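Local coordinates for protein VirX1 (Cyanophage Syn10, PDB 6QGM) that iodinates diverse substrates as a marine viral halogenase of the tryptophan halogenase family, whose members are flavin-dependent, at the interface of chains A and B. Coordinates in Å, arbitrary orientation; residue numbers count along the deposited sequence, not the author numbering. Chains: chain A/B, VirX1.

Contact 1: the interface of chains A and B. Residues chain A 370-371, 374-375; chain B 472, 474-476, 479.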
# COMPACT_ATOMS: atom_id res chain seq x y z
N VAL A 370 -13.15 -25.24 6.20
CA VAL A 370 -12.42 -26.29 6.99
C VAL A 370 -11.47 -25.58 7.96
O VAL A 370 -11.36 -26.03 9.11
CB VAL A 370 -11.65 -27.28 6.07
CG1 VAL A 370 -10.65 -28.12 6.83
CG2 VAL A 370 -12.59 -28.18 5.30
N TYR A 371 -10.84 -24.51 7.51
CA TYR A 371 -9.84 -23.73 8.29
C TYR A 371 -10.53 -23.14 9.52
O TYR A 371 -10.02 -23.32 10.63
CB TYR A 371 -9.17 -22.68 7.41
CG TYR A 371 -8.26 -21.75 8.16
CD1 TYR A 371 -8.74 -20.59 8.73
CD2 TYR A 371 -6.91 -22.04 8.32
CE1 TYR A 371 -7.91 -19.72 9.42
CE2 TYR A 371 -6.07 -21.18 9.00
CZ TYR A 371 -6.57 -20.02 9.56
OH TYR A 371 -5.76 -19.18 10.25
N ASN A 374 -12.00 -25.95 12.06
CA ASN A 374 -10.93 -26.66 12.80
C ASN A 374 -10.21 -25.71 13.77
O ASN A 374 -9.39 -26.19 14.54
CB ASN A 374 -9.93 -27.35 11.87
CG ASN A 374 -10.55 -28.51 11.13
OD1 ASN A 374 -11.63 -28.98 11.49
ND2 ASN A 374 -9.91 -28.96 10.07
N GLN A 375 -10.57 -24.44 13.78
CA GLN A 375 -9.90 -23.39 14.59
C GLN A 375 -10.23 -23.62 16.08
O GLN A 375 -9.30 -23.91 16.83
CB GLN A 375 -10.30 -22.03 14.00
CG GLN A 375 -9.38 -20.89 14.38
CD GLN A 375 -7.99 -20.94 13.80
OE1 GLN A 375 -7.04 -21.32 14.47
NE2 GLN A 375 -7.86 -20.52 12.55
N ARG B 472 -4.79 -20.37 15.81
CA ARG B 472 -3.49 -20.86 15.28
C ARG B 472 -3.36 -20.48 13.81
O ARG B 472 -4.37 -20.43 13.10
CB ARG B 472 -3.45 -22.38 15.43
CG ARG B 472 -3.38 -22.84 16.87
CD ARG B 472 -3.53 -24.35 17.00
NE ARG B 472 -4.69 -24.84 16.29
CZ ARG B 472 -5.95 -24.59 16.62
NH1 ARG B 472 -6.24 -23.83 17.66
NH2 ARG B 472 -6.94 -25.09 15.89
N GLN B 474 -2.15 -22.19 11.22
CA GLN B 474 -2.75 -23.38 10.58
C GLN B 474 -3.59 -24.09 11.63
O GLN B 474 -3.03 -24.46 12.67
CB GLN B 474 -1.67 -24.29 10.00
CG GLN B 474 -0.93 -23.66 8.82
CD GLN B 474 0.57 -23.89 8.86
OE1 GLN B 474 1.03 -24.98 9.23
NE2 GLN B 474 1.33 -22.84 8.56
N SER B 475 -4.90 -24.21 11.39
CA SER B 475 -5.91 -24.63 12.40
C SER B 475 -5.84 -26.15 12.61
O SER B 475 -6.28 -26.59 13.67
CB SER B 475 -7.30 -24.16 12.04
OG SER B 475 -7.68 -24.56 10.74
N TYR B 476 -5.31 -26.90 11.64
CA TYR B 476 -5.20 -28.38 11.66
C TYR B 476 -3.88 -28.83 11.01
O TYR B 476 -3.39 -28.17 10.06
CB TYR B 476 -6.41 -29.03 10.99
CG TYR B 476 -6.65 -28.70 9.53
CD1 TYR B 476 -7.04 -27.43 9.13
CD2 TYR B 476 -6.58 -29.69 8.57
CE1 TYR B 476 -7.30 -27.14 7.81
CE2 TYR B 476 -6.85 -29.42 7.23
CZ TYR B 476 -7.19 -28.14 6.85
OH TYR B 476 -7.40 -27.88 5.53
N LEU B 479 -2.94 -29.80 7.18
CA LEU B 479 -2.70 -28.61 6.32
C LEU B 479 -1.19 -28.37 6.17
O LEU B 479 -0.72 -28.17 5.04
CB LEU B 479 -3.39 -27.41 6.97
CG LEU B 479 -3.32 -26.10 6.20
CD1 LEU B 479 -3.64 -26.30 4.73
CD2 LEU B 479 -4.28 -25.11 6.85
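B:Arg472 takes hold of A:Gln375 at two places, by its side chain and by its backbone. The guanidinium turns its NH1 and NH2 toward the backbone carbonyl O of A:Gln375, which lies near its plane and accepts from both; the NH2 bond is the shorter, 2.8 Å to that O, and the NH1 bond is more bent. NH2 also bonds within chain B, 2.8 Å to the carbonyl O of B:Ser475, in the plane of both groups, a bond within the same loop that would help to fix the guanidinium. The backbone N of B:Arg472 gives a nearly straight bond (164° at H) of 2.8 Å to the side-chain amide OE1 of A:Gln375, arriving from above the amide plane. A further bond joins the hydroxyl OG of B:Ser475 to the carbonyl O of A:Tyr371 at 2.6 Å, in the carbonyl plane and on a lone pair; OG reaches it from a position between its own backbone N and carbonyl carbon (chi1 54°).

Most of the other contacts centre on the B:Tyr476 ring. The amide ND2 of A:Asn374 sits 3.3 Å from CG of B:Tyr476, above one face toward the rim, the two planes 76° apart. Methyl CG1 of A:Val370 meets CZ of the same ring at 3.5 Å, with the side chains crossing at about a right angle. CB of B:Ser475 packs on CA of A:Gln375 at 3.7 Å.

Chain A contributes the C-terminal end of helix 360-373 and the residues following it; chain B contributes the loop leading into helix 477-484.

Contact 2: the interface of chains A and B. Residues chain A 55, 58-59, 161; chain B 482, 485.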
# COMPACT_ATOMS: atom_id res chain seq x y z
N LYS A 55 -3.55 -29.49 -3.96
CA LYS A 55 -3.66 -29.29 -2.49
C LYS A 55 -4.88 -30.04 -1.96
O LYS A 55 -4.76 -30.72 -0.92
CB LYS A 55 -3.78 -27.81 -2.11
CG LYS A 55 -3.58 -27.54 -0.63
CD LYS A 55 -4.17 -26.22 -0.17
CE LYS A 55 -3.37 -25.49 0.88
NZ LYS A 55 -3.37 -24.03 0.62
N HIS A 58 -4.32 -33.80 -2.16
CA HIS A 58 -3.31 -34.19 -1.15
C HIS A 58 -3.96 -34.17 0.24
O HIS A 58 -3.68 -35.11 1.02
CB HIS A 58 -2.07 -33.31 -1.31
CG HIS A 58 -1.08 -33.83 -2.30
ND1 HIS A 58 -0.11 -34.76 -1.97
CD2 HIS A 58 -0.89 -33.57 -3.61
CE1 HIS A 58 0.62 -35.05 -3.02
NE2 HIS A 58 0.17 -34.33 -4.03
N LEU A 59 -4.82 -33.19 0.53
CA LEU A 59 -5.55 -33.06 1.82
C LEU A 59 -6.48 -34.27 2.01
O LEU A 59 -6.71 -34.66 3.18
CB LEU A 59 -6.35 -31.75 1.85
CG LEU A 59 -5.55 -30.48 2.16
CD1 LEU A 59 -6.33 -29.24 1.77
CD2 LEU A 59 -5.19 -30.41 3.62
N TRP A 161 2.83 -31.61 -8.30
CA TRP A 161 2.30 -30.25 -7.98
C TRP A 161 2.21 -29.34 -9.21
O TRP A 161 1.39 -28.43 -9.16
CB TRP A 161 3.15 -29.63 -6.87
CG TRP A 161 2.92 -30.34 -5.57
CD1 TRP A 161 3.61 -31.40 -5.06
CD2 TRP A 161 1.84 -30.08 -4.66
NE1 TRP A 161 3.07 -31.79 -3.87
CE2 TRP A 161 1.98 -31.00 -3.60
CE3 TRP A 161 0.78 -29.16 -4.63
CZ2 TRP A 161 1.10 -31.02 -2.52
CZ3 TRP A 161 -0.08 -29.17 -3.56
CH2 TRP A 161 0.08 -30.09 -2.52
N VAL B 482 0.67 -31.17 4.13
CA VAL B 482 0.44 -31.07 2.66
C VAL B 482 1.39 -30.03 2.06
O VAL B 482 1.81 -30.23 0.91
CB VAL B 482 -1.05 -30.78 2.38
CG1 VAL B 482 -1.27 -30.00 1.10
CG2 VAL B 482 -1.86 -32.08 2.38
N LYS B 485 4.87 -31.47 1.42
CA LYS B 485 4.87 -32.55 0.40
C LYS B 485 5.51 -32.06 -0.90
O LYS B 485 6.05 -32.90 -1.61
CB LYS B 485 3.46 -33.11 0.19
CG LYS B 485 2.99 -34.11 1.24
CD LYS B 485 3.27 -35.57 0.88
CE LYS B 485 3.60 -36.45 2.07
NZ LYS B 485 4.79 -37.28 1.80
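The indole of A:Trp161 carries the imidazole of A:His58 on one face, while its six-membered ring meets B:Val482 of the partner chain. CD2 of A:His58 lies 3.3 Å above the indole plane toward the rim, and in return CZ2 of A:Trp161 lies over one imidazole face, toward its rim. On the side of the indole away from the histidine, the backbone O of B:Val482 comes to 3.6 Å from CZ2 of A:Trp161, beyond the rim. Both chains are copies of one tryptophan halogenase family protein, and helix 52-59 and the short helix 159-162 of chain A here receive the end of helix 477-484 of chain B.

B:Val482 fills the middle with its two methyls spread apart. CG1, anti to the backbone N (chi1 151°), points between A:Lys55 and A:Trp161, 3.8 Å from the aliphatic CG of A:Lys55 and 3.9 Å from CH2 of A:Trp161. CG2 turns to the helix backbone instead, 3.7 Å from N of A:Leu59, and also touches CB of A:His58 and the branch of A:Leu59. The valine crosses the lysine, leucine and tryptophan side chains at about right angles. Beside it, CB of B:Lys485 lies 4.2 Å from CZ2 of A:Trp161, and its backbone carbonyl group approaches the indole NE1 at van der Waals range. The NZ amine of B:Lys485 stays 6.7 Å from ND1 of A:His58, where any influence on the imidazole's ionisation would probably be modest.

Contact 3: the interface of chains A and B. Residues chain A 55, 59, 371; chain B 476, 479, 482-483.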
# COMPACT_ATOMS: atom_id res chain seq x y z
N LYS A 55 -3.55 -29.49 -3.96
CA LYS A 55 -3.66 -29.29 -2.49
C LYS A 55 -4.88 -30.04 -1.96
O LYS A 55 -4.76 -30.72 -0.92
CB LYS A 55 -3.78 -27.81 -2.11
CG LYS A 55 -3.58 -27.54 -0.63
CD LYS A 55 -4.17 -26.22 -0.17
CE LYS A 55 -3.37 -25.49 0.88
NZ LYS A 55 -3.37 -24.03 0.62
N LEU A 59 -4.82 -33.19 0.53
CA LEU A 59 -5.55 -33.06 1.82
C LEU A 59 -6.48 -34.27 2.01
O LEU A 59 -6.71 -34.66 3.18
CB LEU A 59 -6.35 -31.75 1.85
CG LEU A 59 -5.55 -30.48 2.16
CD1 LEU A 59 -6.33 -29.24 1.77
CD2 LEU A 59 -5.19 -30.41 3.62
N TYR A 371 -10.84 -24.51 7.51
CA TYR A 371 -9.84 -23.73 8.29
C TYR A 371 -10.53 -23.14 9.52
O TYR A 371 -10.02 -23.32 10.63
CB TYR A 371 -9.17 -22.68 7.41
CG TYR A 371 -8.26 -21.75 8.16
CD1 TYR A 371 -8.74 -20.59 8.73
CD2 TYR A 371 -6.91 -22.04 8.32
CE1 TYR A 371 -7.91 -19.72 9.42
CE2 TYR A 371 -6.07 -21.18 9.00
CZ TYR A 371 -6.57 -20.02 9.56
OH TYR A 371 -5.76 -19.18 10.25
N TYR B 476 -5.31 -26.90 11.64
CA TYR B 476 -5.20 -28.38 11.66
C TYR B 476 -3.88 -28.83 11.01
O TYR B 476 -3.39 -28.17 10.06
CB TYR B 476 -6.41 -29.03 10.99
CG TYR B 476 -6.65 -28.70 9.53
CD1 TYR B 476 -7.04 -27.43 9.13
CD2 TYR B 476 -6.58 -29.69 8.57
CE1 TYR B 476 -7.30 -27.14 7.81
CE2 TYR B 476 -6.85 -29.42 7.23
CZ TYR B 476 -7.19 -28.14 6.85
OH TYR B 476 -7.40 -27.88 5.53
N LEU B 479 -2.94 -29.80 7.18
CA LEU B 479 -2.70 -28.61 6.32
C LEU B 479 -1.19 -28.37 6.17
O LEU B 479 -0.72 -28.17 5.04
CB LEU B 479 -3.39 -27.41 6.97
CG LEU B 479 -3.32 -26.10 6.20
CD1 LEU B 479 -3.64 -26.30 4.73
CD2 LEU B 479 -4.28 -25.11 6.85
N VAL B 482 0.67 -31.17 4.13
CA VAL B 482 0.44 -31.07 2.66
C VAL B 482 1.39 -30.03 2.06
O VAL B 482 1.81 -30.23 0.91
CB VAL B 482 -1.05 -30.78 2.38
CG1 VAL B 482 -1.27 -30.00 1.10
CG2 VAL B 482 -1.86 -32.08 2.38
N LEU B 483 1.76 -28.99 2.81
CA LEU B 483 2.70 -27.93 2.34
C LEU B 483 4.16 -28.44 2.36
O LEU B 483 4.94 -27.98 1.52
CB LEU B 483 2.49 -26.67 3.20
CG LEU B 483 1.11 -26.04 3.06
CD1 LEU B 483 0.80 -25.12 4.25
CD2 LEU B 483 0.96 -25.31 1.73
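A:Leu59 reaches B:Tyr476 with its branched end, both methyls near the hydroxyl end of the ring. CD2 of A:Leu59 lies 3.9 Å from the phenol OH of B:Tyr476, and CD1 is almost as near to the same oxygen. CD2 also touches the ring carbon CE2, so the leucine caps the outer end of the tyrosine, the two side chains crossing at about a right angle. The same CD2 sits 4.1 Å from CA of B:Leu479, which places this methyl between the tyrosine and the start of helix 477-484.

Aliphatic contacts continue along A:Lys55. Its CE lies 3.9 Å from CD1 of B:Leu479, the two side chains meeting at a slant. The lysine tail departs from full extension at its last two torsions (chi3 -144°, chi4 140°), and it is the methylene just before the NZ amine that does the touching. CD2 of B:Leu483 comes more loosely to CE, at 4.4 Å, one helical turn beyond B:Leu479. B:Val482 touches both chain A residues as well, on the side of A:Leu59 away from the tyrosine.

Within chain B, CB of B:Leu479 lies 3.8 Å above the centre of the B:Tyr476 ring, on the face opposite the one that A:Asn374 approaches. A:Tyr371 joins through its backbone, CA being 4.3 Å from CE1 of B:Tyr476. The result is a mainly apolar seam in which helix 477-484 of one halogenase copy lies against helix 52-59 of another; it may contribute to holding the chains together in the deposited assembly.

The three contacts form one continuous strip, measured between centres of their C-alpha atoms: contacts 1 and 2 are about 15 Å apart, and contact 3 lies between them, about 8 Å from contact 1 and 7 Å from contact 2. Contact 3 shares A:Tyr371, B:Tyr476 and B:Leu479 with contact 1, and A:Lys55, A:Leu59 and B:Val482 with contact 2. The chain B segment runs from the hydrogen-bonding loop of contact 1 into helix 477-484, which supplies residues to contacts 2 and 3. The pairing is not an exact two-fold, which is compatible with the three deposited copies, though coordinates alone do not prove a biological trimer.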